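Local coordinates for transmembrane oligosaccharyl transferase (Archaeoglobus fulgidus, PDB 3WAJ), which is an archaeal membrane protein of the STT3/AglB family, with a helical membrane part, soluble C-terminal domains and a bound zinc ion in this structure, at residues 792-798 and 837-843; 807-811 and 823-827; 847-851 and 864-868. All coordinates share one frame; numbering follows the deposited sequence.

Contact 1 (792-798 and 837-843); sequences EVSVNAT and ITPYHIK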
loop_
_atom_site.group_PDB
_atom_site.type_symbol
_atom_site.label_atom_id
_atom_site.label_comp_id
_atom_site.label_asym_id
_atom_site.label_seq_id
_atom_site.Cartn_x
_atom_site.Cartn_y
_atom_site.Cartn_z
ATOM N N GLU A 792 -0.944 37.028 32.382
ATOM C CA GLU A 792 -0.979 35.605 32.051
ATOM C C GLU A 792 -0.656 34.642 33.196
ATOM O O GLU A 792 0.140 34.947 34.092
ATOM C CB GLU A 792 -0.109 35.294 30.831
ATOM C CG GLU A 792 1.149 36.117 30.708
ATOM C CD GLU A 792 1.579 36.244 29.265
ATOM O OE1 GLU A 792 0.705 36.520 28.418
ATOM O OE2 GLU A 792 2.775 36.048 28.969
ATOM N N VAL A 793 -1.298 33.476 33.136
ATOM C CA VAL A 793 -1.113 32.402 34.109
ATOM C C VAL A 793 -0.513 31.180 33.408
ATOM O O VAL A 793 -1.002 30.764 32.352
ATOM C CB VAL A 793 -2.465 32.017 34.748
ATOM C CG1 VAL A 793 -2.286 30.906 35.778
ATOM C CG2 VAL A 793 -3.127 33.245 35.374
ATOM N N SER A 794 0.547 30.606 33.975
ATOM C CA SER A 794 1.177 29.440 33.348
ATOM C C SER A 794 1.027 28.188 34.203
ATOM O O SER A 794 1.073 28.258 35.431
ATOM C CB SER A 794 2.658 29.691 33.064
ATOM O OG SER A 794 3.449 29.467 34.220
ATOM N N VAL A 795 0.846 27.044 33.547
ATOM C CA VAL A 795 0.805 25.759 34.243
ATOM C C VAL A 795 1.968 24.867 33.794
ATOM O O VAL A 795 2.372 24.882 32.627
ATOM C CB VAL A 795 -0.536 25.018 34.049
ATOM C CG1 VAL A 795 -0.712 23.969 35.132
ATOM C CG2 VAL A 795 -1.699 25.988 34.100
ATOM N N ASN A 796 2.485 24.076 34.730
ATOM C CA ASN A 796 3.687 23.281 34.521
ATOM C C ASN A 796 3.585 21.956 35.282
ATOM O O ASN A 796 3.076 21.916 36.403
ATOM C CB ASN A 796 4.909 24.082 34.990
ATOM C CG ASN A 796 6.198 23.287 34.924
ATOM O OD1 ASN A 796 6.972 23.269 35.877
ATOM N ND2 ASN A 796 6.443 22.640 33.788
ATOM N N ALA A 797 4.043 20.874 34.661
ATOM C CA ALA A 797 4.041 19.547 35.281
ATOM C C ALA A 797 5.076 18.657 34.602
ATOM O O ALA A 797 5.359 18.808 33.412
ATOM C CB ALA A 797 2.658 18.917 35.209
ATOM N N THR A 798 5.650 17.726 35.349
ATOM C CA THR A 798 6.617 16.813 34.745
ATOM C C THR A 798 5.923 15.489 34.417
ATOM O O THR A 798 5.170 14.950 35.239
ATOM C CB THR A 798 7.840 16.614 35.658
ATOM O OG1 THR A 798 8.385 17.897 35.975
ATOM C CG2 THR A 798 8.916 15.780 34.982
ATOM N N ILE A 837 4.447 13.094 37.172
ATOM C CA ILE A 837 5.139 12.753 38.416
ATOM C C ILE A 837 5.243 13.926 39.392
ATOM O O ILE A 837 5.804 13.784 40.475
ATOM C CB ILE A 837 6.550 12.172 38.182
ATOM C CG1 ILE A 837 7.445 13.167 37.437
ATOM C CG2 ILE A 837 6.471 10.827 37.467
ATOM C CD1 ILE A 837 8.857 12.631 37.180
ATOM N N THR A 838 4.726 15.083 38.991
ATOM C CA THR A 838 4.536 16.212 39.903
ATOM C C THR A 838 3.090 16.660 39.770
ATOM O O THR A 838 2.438 16.353 38.778
ATOM C CB THR A 838 5.447 17.418 39.561
ATOM O OG1 THR A 838 4.920 18.106 38.418
ATOM C CG2 THR A 838 6.895 16.975 39.293
ATOM N N PRO A 839 2.581 17.387 40.771
ATOM C CA PRO A 839 1.290 18.060 40.578
ATOM C C PRO A 839 1.483 19.211 39.602
ATOM O O PRO A 839 2.629 19.533 39.271
ATOM C CB PRO A 839 0.973 18.608 41.972
ATOM C CG PRO A 839 2.299 18.675 42.674
ATOM C CD PRO A 839 3.084 17.522 42.152
ATOM N N TYR A 840 0.400 19.821 39.139
ATOM C CA TYR A 840 0.535 21.011 38.311
ATOM C C TYR A 840 1.015 22.189 39.167
ATOM O O TYR A 840 0.488 22.429 40.260
ATOM C CB TYR A 840 -0.800 21.374 37.660
ATOM C CG TYR A 840 -1.331 20.413 36.615
ATOM C CD1 TYR A 840 -0.870 20.450 35.309
ATOM C CD2 TYR A 840 -2.335 19.509 36.928
ATOM C CE1 TYR A 840 -1.376 19.596 34.354
ATOM C CE2 TYR A 840 -2.846 18.647 35.979
ATOM C CZ TYR A 840 -2.363 18.695 34.697
ATOM O OH TYR A 840 -2.875 17.840 33.750
ATOM N N HIS A 841 2.010 22.922 38.681
ATOM C CA HIS A 841 2.435 24.147 39.352
ATOM C C HIS A 841 1.884 25.347 38.579
ATOM O O HIS A 841 2.431 25.722 37.537
ATOM C CB HIS A 841 3.966 24.233 39.449
ATOM C CG HIS A 841 4.624 22.944 39.838
ATOM N ND1 HIS A 841 4.580 22.443 41.121
ATOM C CD2 HIS A 841 5.342 22.055 39.109
ATOM C CE1 HIS A 841 5.239 21.297 41.165
ATOM N NE2 HIS A 841 5.711 21.038 39.958
ATOM N N ILE A 842 0.787 25.928 39.065
ATOM C CA ILE A 842 0.257 27.146 38.460
ATOM C C ILE A 842 1.035 28.315 39.013
ATOM O O ILE A 842 1.448 28.310 40.180
ATOM C CB ILE A 842 -1.201 27.421 38.827
ATOM C CG1 ILE A 842 -1.770 26.303 39.671
ATOM C CG2 ILE A 842 -2.062 27.671 37.596
ATOM C CD1 ILE A 842 -2.967 26.759 40.414
ATOM N N LYS A 843 1.205 29.333 38.183
ATOM C CA LYS A 843 1.922 30.517 38.591
ATOM C C LYS A 843 1.217 31.711 37.981
ATOM O O LYS A 843 1.049 31.793 36.759
ATOM C CB LYS A 843 3.379 30.435 38.132
ATOM C CG LYS A 843 4.258 31.609 38.528
ATOM C CD LYS A 843 5.609 31.514 37.826
ATOM C CE LYS A 843 6.530 32.678 38.174
ATOM N NZ LYS A 843 7.066 32.576 39.566
#
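Val795 lays its CG1 methyl against the Tyr840 ring, 3.5 Å from CD1, and meets the ring at a slant. CG1 gets there because it stands anti to the backbone N of Val795 (chi1 -161°). The other methyl, CG2, lies 3.9 Å from Ile842 CG2. Val793 runs side by side with the same isoleucine, with its CG1 3.7 Å from Ile842 CG2. Ala797 adds its CB at 3.8 Å from Tyr840 CD1. Strand 819-824 covers this greasy face through Tyr820, Val822 and Leu824. The Tyr840 hydroxyl leaves the contact and bonds to Tyr826 O.

Ser794, Asn796, His841 and Lys843 take the other face of this antiparallel pair. Ser794 and Lys843 form a hydrogen-bonded pair through their backbones. His841 N gives a nearly straight bond of 2.7 Å to Asn796 O, but the return bond from Asn796 N is weak. The polar ends of Asn796 and Thr798 are both held by the Glu808 carboxylate, on the next strand.

The pairing changes where strand 835-844 is broken. Thr798 N donates to a side chain here, Thr838 OG1, at 3.2 Å and almost in line (163°). The same hydroxyl donates to Pro839 O at 2.8 Å. Beyond it, Ile837 N returns to Thr798 O at 2.8 Å, and the Ile837 side chain crosses Thr798 CG2. Thr838 OG1 thus accepts one bond and gives another. It bridges Thr798 N and Pro839 O, the carbonyl that regular pairing would place opposite that N-H.

Contact 2 (807-811 and 823-827); sequences FEYWQ and VLPYS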
loop_
_atom_site.group_PDB
_atom_site.type_symbol
_atom_site.label_atom_id
_atom_site.label_comp_id
_atom_site.label_asym_id
_atom_site.label_seq_id
_atom_site.Cartn_x
_atom_site.Cartn_y
_atom_site.Cartn_z
ATOM N N PHE A 807 9.563 14.795 30.222
ATOM C CA PHE A 807 9.470 16.045 29.479
ATOM C C PHE A 807 8.542 16.923 30.277
ATOM O O PHE A 807 7.815 16.425 31.143
ATOM C CB PHE A 807 8.930 15.836 28.048
ATOM C CG PHE A 807 7.551 15.218 27.988
ATOM C CD1 PHE A 807 7.402 13.849 27.751
ATOM C CD2 PHE A 807 6.405 15.993 28.166
ATOM C CE1 PHE A 807 6.129 13.258 27.697
ATOM C CE2 PHE A 807 5.129 15.408 28.111
ATOM C CZ PHE A 807 5.000 14.032 27.871
ATOM N N GLU A 808 8.557 18.223 30.003
ATOM C CA GLU A 808 7.689 19.143 30.724
ATOM C C GLU A 808 6.417 19.435 29.942
ATOM O O GLU A 808 6.474 19.767 28.749
ATOM C CB GLU A 808 8.432 20.449 31.033
ATOM C CG GLU A 808 9.504 20.309 32.100
ATOM C CD GLU A 808 8.940 19.825 33.427
ATOM O OE1 GLU A 808 7.980 20.446 33.947
ATOM O OE2 GLU A 808 9.452 18.808 33.939
ATOM N N TYR A 809 5.269 19.283 30.601
ATOM C CA TYR A 809 4.021 19.810 30.067
ATOM C C TYR A 809 3.930 21.277 30.467
ATOM O O TYR A 809 4.099 21.623 31.640
ATOM C CB TYR A 809 2.802 19.051 30.612
ATOM C CG TYR A 809 1.481 19.674 30.179
ATOM C CD1 TYR A 809 0.891 19.319 28.974
ATOM C CD2 TYR A 809 0.834 20.632 30.964
ATOM C CE1 TYR A 809 -0.311 19.891 28.558
ATOM C CE2 TYR A 809 -0.373 21.209 30.551
ATOM C CZ TYR A 809 -0.936 20.830 29.347
ATOM O OH TYR A 809 -2.121 21.381 28.917
ATOM N N TRP A 810 3.668 22.141 29.495
ATOM C CA TRP A 810 3.469 23.563 29.765
ATOM C C TRP A 810 2.212 24.052 29.070
ATOM O O TRP A 810 1.911 23.622 27.961
ATOM C CB TRP A 810 4.646 24.379 29.230
ATOM C CG TRP A 810 5.854 24.417 30.111
ATOM C CD1 TRP A 810 6.983 23.651 30.000
ATOM C CD2 TRP A 810 6.071 25.294 31.224
ATOM N NE1 TRP A 810 7.883 23.991 30.980
ATOM C CE2 TRP A 810 7.349 24.996 31.746
ATOM C CE3 TRP A 810 5.309 26.298 31.830
ATOM C CZ2 TRP A 810 7.879 25.670 32.852
ATOM C CZ3 TRP A 810 5.837 26.965 32.929
ATOM C CH2 TRP A 810 7.109 26.649 33.427
ATOM N N GLN A 811 1.487 24.954 29.715
ATOM C CA GLN A 811 0.454 25.711 29.023
ATOM C C GLN A 811 0.422 27.099 29.636
ATOM O O GLN A 811 0.556 27.239 30.855
ATOM C CB GLN A 811 -0.920 25.038 29.128
ATOM C CG GLN A 811 -1.984 25.701 28.257
ATOM C CD GLN A 811 -3.362 25.094 28.446
ATOM O OE1 GLN A 811 -3.506 24.010 29.014
ATOM N NE2 GLN A 811 -4.386 25.797 27.976
ATOM N N VAL A 823 -7.460 24.552 30.736
ATOM C CA VAL A 823 -7.923 23.174 30.587
ATOM C C VAL A 823 -6.718 22.221 30.623
ATOM O O VAL A 823 -5.820 22.318 29.783
ATOM C CB VAL A 823 -8.729 23.013 29.274
ATOM C CG1 VAL A 823 -9.488 21.683 29.233
ATOM C CG2 VAL A 823 -9.704 24.162 29.125
ATOM N N LEU A 824 -6.703 21.318 31.605
ATOM C CA LEU A 824 -5.590 20.388 31.817
ATOM C C LEU A 824 -6.014 18.954 31.467
ATOM O O LEU A 824 -7.086 18.505 31.876
ATOM C CB LEU A 824 -5.111 20.462 33.271
ATOM C CG LEU A 824 -4.862 21.865 33.836
ATOM C CD1 LEU A 824 -4.410 21.831 35.296
ATOM C CD2 LEU A 824 -3.841 22.604 32.996
ATOM N N PRO A 825 -5.179 18.230 30.700
ATOM C CA PRO A 825 -5.554 16.878 30.264
ATOM C C PRO A 825 -4.924 15.741 31.077
ATOM O O PRO A 825 -5.321 14.592 30.887
ATOM C CB PRO A 825 -5.014 16.831 28.832
ATOM C CG PRO A 825 -3.767 17.671 28.903
ATOM C CD PRO A 825 -3.984 18.718 29.987
ATOM N N TYR A 826 -3.954 16.025 31.941
ATOM C CA TYR A 826 -3.335 14.940 32.706
ATOM C C TYR A 826 -3.965 14.800 34.091
ATOM O O TYR A 826 -4.217 15.796 34.771
ATOM C CB TYR A 826 -1.818 15.129 32.822
ATOM C CG TYR A 826 -1.055 14.835 31.545
ATOM C CD1 TYR A 826 -0.839 13.522 31.125
ATOM C CD2 TYR A 826 -0.531 15.867 30.771
ATOM C CE1 TYR A 826 -0.131 13.247 29.961
ATOM C CE2 TYR A 826 0.183 15.596 29.613
ATOM C CZ TYR A 826 0.377 14.292 29.219
ATOM O OH TYR A 826 1.077 14.046 28.072
ATOM N N SER A 827 -4.229 13.563 34.501
ATOM C CA SER A 827 -4.736 13.301 35.852
ATOM C C SER A 827 -3.721 12.487 36.633
ATOM O O SER A 827 -2.779 11.925 36.061
ATOM C CB SER A 827 -6.070 12.558 35.821
ATOM O OG SER A 827 -5.909 11.233 35.348
#
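Tyr809 and Tyr826 make the tight part of this buried contact. The edge of Tyr826 points at the face of Tyr809 in an offset edge-to-face pair, with planes 81° apart and ring centroids 5.8 Å apart. The nearest atoms are Tyr809 CD1 and Tyr826 CE2, at 3.8 Å. The side chain of Tyr809 starts toward segment 823-827, and with CG anti to the backbone N (chi1 174°) its ring meets both Pro825 and Tyr826. Pro825 comes from the opposite direction and sets its CD 3.4 Å from Tyr809 OH. Tyr826 also extends to Phe807. Its hydroxyl oxygen sits at the edge of that ring, near the plane and 3.9 Å from Phe807 CZ.

The packing is looser toward Val823 and Leu824. Leu824 CD2 comes no nearer than 4.5 Å to Tyr809 CE2. The side chain of Val823, which is partly exposed, makes no close contact with segment 807-811.

The two backbones are not paired. The CA atoms of Tyr809 and Tyr826 are 9.2 Å apart, and side chains fill the space between strand 806-814 of one sheet and the end of strand 819-824, with the loop that follows it, in another. Aromatic rings join the two sheets here. Both hydroxyls look outside the two segments for their bonds: Tyr809 OH to Leu690 O, and Tyr826 OH to Met695 N. The rings therefore serve two roles. Their carbon edges and faces pack across the interface, while their hydroxyls tie it to strand 693-698 and the residues just before it.

Contact 3 (847-851 and 864-868); sequences VVKEI and IQLDL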
loop_
_atom_site.group_PDB
_atom_site.type_symbol
_atom_site.label_atom_id
_atom_site.label_comp_id
_atom_site.label_asym_id
_atom_site.label_seq_id
_atom_site.Cartn_x
_atom_site.Cartn_y
_atom_site.Cartn_z
ATOM N N VAL A 847 2.126 34.646 43.139
ATOM C CA VAL A 847 1.454 33.531 43.805
ATOM C C VAL A 847 1.558 32.235 42.999
ATOM O O VAL A 847 1.191 32.194 41.822
ATOM C CB VAL A 847 -0.034 33.864 44.124
ATOM C CG1 VAL A 847 -0.629 34.751 43.051
ATOM C CG2 VAL A 847 -0.867 32.593 44.311
ATOM N N VAL A 848 2.083 31.188 43.637
ATOM C CA VAL A 848 2.182 29.871 43.018
ATOM C C VAL A 848 1.371 28.849 43.802
ATOM O O VAL A 848 1.294 28.910 45.026
ATOM C CB VAL A 848 3.644 29.391 42.901
ATOM C CG1 VAL A 848 4.490 30.447 42.219
ATOM C CG2 VAL A 848 4.218 29.056 44.271
ATOM N N LYS A 849 0.758 27.908 43.093
ATOM C CA LYS A 849 -0.009 26.860 43.748
ATOM C C LYS A 849 0.392 25.477 43.249
ATOM O O LYS A 849 1.385 25.314 42.541
ATOM C CB LYS A 849 -1.508 27.083 43.554
ATOM C CG LYS A 849 -2.055 28.365 44.169
ATOM C CD LYS A 849 -2.195 28.245 45.679
ATOM C CE LYS A 849 -2.790 29.513 46.288
ATOM N NZ LYS A 849 -4.148 29.844 45.748
ATOM N N GLU A 850 -0.411 24.487 43.613
ATOM C CA GLU A 850 -0.023 23.098 43.478
ATOM C C GLU A 850 -1.299 22.257 43.415
ATOM O O GLU A 850 -1.826 21.845 44.450
ATOM C CB GLU A 850 0.814 22.710 44.702
ATOM C CG GLU A 850 1.823 21.603 44.498
ATOM C CD GLU A 850 3.222 22.128 44.237
ATOM O OE1 GLU A 850 3.356 23.337 43.945
ATOM O OE2 GLU A 850 4.186 21.332 44.325
ATOM N N ILE A 851 -1.797 22.018 42.201
ATOM C CA ILE A 851 -3.040 21.271 41.991
ATOM C C ILE A 851 -2.772 19.809 41.669
ATOM O O ILE A 851 -1.848 19.482 40.910
ATOM C CB ILE A 851 -3.827 21.781 40.762
ATOM C CG1 ILE A 851 -3.489 23.228 40.426
ATOM C CG2 ILE A 851 -5.334 21.567 40.926
ATOM C CD1 ILE A 851 -4.146 23.690 39.140
ATOM N N ILE A 864 -13.093 23.645 38.065
ATOM C CA ILE A 864 -12.406 23.790 39.347
ATOM C C ILE A 864 -12.088 25.256 39.633
ATOM O O ILE A 864 -11.461 25.936 38.815
ATOM C CB ILE A 864 -11.103 22.971 39.389
ATOM C CG1 ILE A 864 -11.412 21.484 39.576
ATOM C CG2 ILE A 864 -10.175 23.479 40.496
ATOM C CD1 ILE A 864 -10.192 20.584 39.496
ATOM N N GLN A 865 -12.526 25.739 40.794
ATOM C CA GLN A 865 -12.266 27.115 41.206
ATOM C C GLN A 865 -10.936 27.186 41.933
ATOM O O GLN A 865 -10.721 26.459 42.902
ATOM C CB GLN A 865 -13.378 27.624 42.129
ATOM C CG GLN A 865 -14.798 27.348 41.641
ATOM C CD GLN A 865 -15.180 28.167 40.421
ATOM O OE1 GLN A 865 -14.515 29.146 40.079
ATOM N NE2 GLN A 865 -16.259 27.767 39.756
ATOM N N LEU A 866 -10.037 28.041 41.457
ATOM C CA LEU A 866 -8.806 28.308 42.192
ATOM C C LEU A 866 -8.432 29.780 42.117
ATOM O O LEU A 866 -8.065 30.283 41.051
ATOM C CB LEU A 866 -7.645 27.436 41.710
ATOM C CG LEU A 866 -6.810 26.924 42.885
ATOM C CD1 LEU A 866 -7.645 25.991 43.741
ATOM C CD2 LEU A 866 -5.579 26.210 42.419
ATOM N N ASP A 867 -8.538 30.464 43.255
ATOM C CA ASP A 867 -8.160 31.865 43.345
ATOM C C ASP A 867 -6.639 31.991 43.394
ATOM O O ASP A 867 -5.959 31.229 44.083
ATOM C CB ASP A 867 -8.796 32.522 44.572
ATOM C CG ASP A 867 -9.633 33.739 44.211
ATOM O OD1 ASP A 867 -10.261 33.726 43.128
ATOM O OD2 ASP A 867 -9.663 34.706 45.009
ATOM N N LEU A 868 -6.111 32.948 42.641
ATOM C CA LEU A 868 -4.675 33.189 42.601
ATOM C C LEU A 868 -4.387 34.641 42.990
ATOM O O LEU A 868 -3.601 35.332 42.347
ATOM C CB LEU A 868 -4.108 32.852 41.210
ATOM C CG LEU A 868 -4.236 31.406 40.697
ATOM C CD1 LEU A 868 -3.687 31.262 39.281
ATOM C CD2 LEU A 868 -3.536 30.426 41.622
#
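Lys849 turns twice to run alongside Leu868: chi1 (-63°) sets CG beside the backbone N, and chi2 (-76°) bends the chain. Leu868 answers with its own CG beside the backbone N (chi1 -61°). The two side chains slide past each other in opposite directions, and Lys849 CG lies 3.6 Å from Leu868 CD2. A last bend at chi4 brings the ammonium group to the backbone, where Lys849 NZ is 2.8 Å from Asp867 O.

The rest is lighter apolar contact. Ile851 and Leu866 pass in opposite directions, with Ile851 CG1 4.2 Å from Leu866 CD2. Val847 CG2 stands 4.4 Å from Leu868 CD2. Ile842 of the adjacent strand also touches Leu866, Lys849 and Ile851.

Segment 847-851 carries an outermost strand of the four-stranded sheet. Segment 864-868 continues an outermost strand of the three-stranded sheet and holds the last modelled residue. Asp867 OD1 bonds to Lys785 N, and Leu866 O to Tyr820 OH. The contact closes the two sheets against each other at their edges. Lys849 acts in two ways here: its CG methylene packs on a leucine, and its charge lies beside a main-chain carbonyl at the protein surface.

Overall arrangement
Contacts 1 and 2 are about 7 Å apart between centres, and contacts 1 and 3 about 10 Å. Contacts 2 and 3 are farther apart, about 15 Å, yet Leu824 CD1 and Ile851 CD1 are still only 4.3 Å apart. Contact 1 is a pairing of neighbouring strands in the four-stranded sheet. Contacts 2 and 3 join that sheet to the three-stranded one, at different places. Strand 835-844 also pairs with segment 847-851: Ile842 O and Lys849 N are 3.0 Å apart, a probable hydrogen bond. None of the contact residues is a zinc ligand. Asp47, Asp161 and His163 hold the zinc ion in the N-terminal STT3 part.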